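Local coordinates for protein tyrosine recombinase XerH (Helicobacter pylori, PDB 5JK0) that cuts and rejoins DNA at specific recombination sites as a tyrosine recombinase and takes part in chromosome segregation, at residues L92-R96 / L97-S101. Numbering follows the deposited sequence.
Sequences LITER and LAFNS
The ring of F99 meets T94 and E95, and a water lies over the centre of one of its faces, 4.1 Å above the plane. T94 and E95 both reach the far end of the ring obliquely. T94 lies by CE2: its CB is 3.9 Å from F99 CE2, and its methyl CG2 lies equally near that carbon. E95 brings its carboxylate to the CE1 and CZ corner, with OE1 3.6 Å from F99 CE1. The carboxylate and ring planes are 69° apart. E95 CG stands beside its own backbone N (chi1 -60°), and the chain then runs extended to the ring. T94 OG1 is hydrogen-bonded to the carbonyl of A90, which ties this residue to the last turn of helix 74-93.

The water over the ring also joins the backbone across the turn. It accepts from E95 N at 2.8 Å and is 2.9 Å from L97 O, to which it can donate. At the start of the turn, A98 packs on L92, with CB of A98 4.1 Å from L92 CD2. The backbone of F99 is hydrogen-bonded to that of R91, and R91 NH1 also binds F99 O and N100 OD1.

This is the turn by which the chain leaves helix 74-93 of the core-binding domain and doubles back beside its end. It lies at the surface, and M2 and R25 of the second subunit pack on E95 and T94. The turn is spanned by local packing and by one water joining the polar N-H of E95 to the C=O of L97, with further bonds to R91 and A90.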
# COMPACT_ATOMS: atom_id res chain seq x y z
N LEU D 92 21.82 -25.47 18.96
CA LEU D 92 22.78 -26.57 18.97
C LEU D 92 22.92 -27.24 17.60
O LEU D 92 23.95 -27.84 17.31
CB LEU D 92 22.37 -27.62 20.01
CG LEU D 92 22.34 -27.17 21.47
CD1 LEU D 92 21.88 -28.31 22.36
CD2 LEU D 92 23.71 -26.68 21.90
N ILE D 93 21.88 -27.15 16.77
CA ILE D 93 21.85 -27.92 15.53
C ILE D 93 21.51 -27.10 14.28
O ILE D 93 21.23 -27.68 13.23
CB ILE D 93 20.84 -29.08 15.62
CG1 ILE D 93 19.44 -28.55 15.89
CG2 ILE D 93 21.26 -30.08 16.69
CD1 ILE D 93 18.39 -29.64 16.00
N THR D 94 21.54 -25.78 14.38
CA THR D 94 21.28 -24.94 13.21
C THR D 94 22.42 -25.06 12.21
O THR D 94 22.20 -25.22 11.01
CB THR D 94 21.08 -23.46 13.59
OG1 THR D 94 19.91 -23.33 14.41
CG2 THR D 94 20.92 -22.60 12.35
N GLU D 95 23.65 -24.97 12.71
CA GLU D 95 24.84 -25.13 11.89
C GLU D 95 25.77 -26.17 12.53
O GLU D 95 25.41 -26.78 13.53
CB GLU D 95 25.57 -23.79 11.73
CG GLU D 95 24.72 -22.71 11.06
CD GLU D 95 25.40 -21.36 11.06
OE1 GLU D 95 26.43 -21.20 11.76
OE2 GLU D 95 24.91 -20.45 10.36
N ARG D 96 26.94 -26.36 11.94
CA ARG D 96 27.92 -27.29 12.51
C ARG D 96 28.36 -26.81 13.88
O ARG D 96 28.36 -27.56 14.85
CB ARG D 96 29.14 -27.45 11.60
CG ARG D 96 30.21 -28.35 12.20
CD ARG D 96 31.52 -28.29 11.42
NE ARG D 96 32.55 -29.07 12.08
CZ ARG D 96 33.79 -29.22 11.62
NH1 ARG D 96 34.16 -28.63 10.49
NH2 ARG D 96 34.67 -29.96 12.29
N LEU D 97 28.75 -25.54 13.96
CA LEU D 97 29.12 -24.92 15.23
C LEU D 97 27.86 -24.44 15.94
O LEU D 97 26.98 -23.85 15.33
CB LEU D 97 30.09 -23.76 15.02
CG LEU D 97 31.52 -24.07 14.57
CD1 LEU D 97 32.10 -25.24 15.36
CD2 LEU D 97 31.60 -24.33 13.07
N ALA D 98 27.78 -24.71 17.24
CA ALA D 98 26.62 -24.34 18.03
C ALA D 98 26.63 -22.85 18.36
O ALA D 98 27.69 -22.24 18.48
CB ALA D 98 26.55 -25.17 19.30
N PHE D 99 25.44 -22.27 18.51
CA PHE D 99 25.31 -20.89 18.94
C PHE D 99 25.41 -20.82 20.46
O PHE D 99 24.46 -21.16 21.17
CB PHE D 99 23.98 -20.29 18.47
CG PHE D 99 23.86 -20.20 16.97
CD1 PHE D 99 24.98 -20.09 16.17
CD2 PHE D 99 22.61 -20.23 16.37
CE1 PHE D 99 24.87 -20.01 14.80
CE2 PHE D 99 22.49 -20.14 14.99
CZ PHE D 99 23.62 -20.03 14.21
N ASN D 100 26.56 -20.38 20.96
CA ASN D 100 26.82 -20.40 22.39
C ASN D 100 26.63 -19.04 23.07
O ASN D 100 27.02 -18.87 24.23
CB ASN D 100 28.24 -20.91 22.66
CG ASN D 100 28.43 -22.35 22.23
OD1 ASN D 100 27.51 -23.16 22.31
ND2 ASN D 100 29.63 -22.67 21.76
N SER D 101 26.04 -18.09 22.36
CA SER D 101 25.87 -16.74 22.90
C SER D 101 24.54 -16.11 22.49
O SER D 101 23.98 -16.44 21.45
CB SER D 101 27.03 -15.85 22.46
OG SER D 101 26.82 -14.51 22.86
O HOH W 1 24.06 -24.20 15.38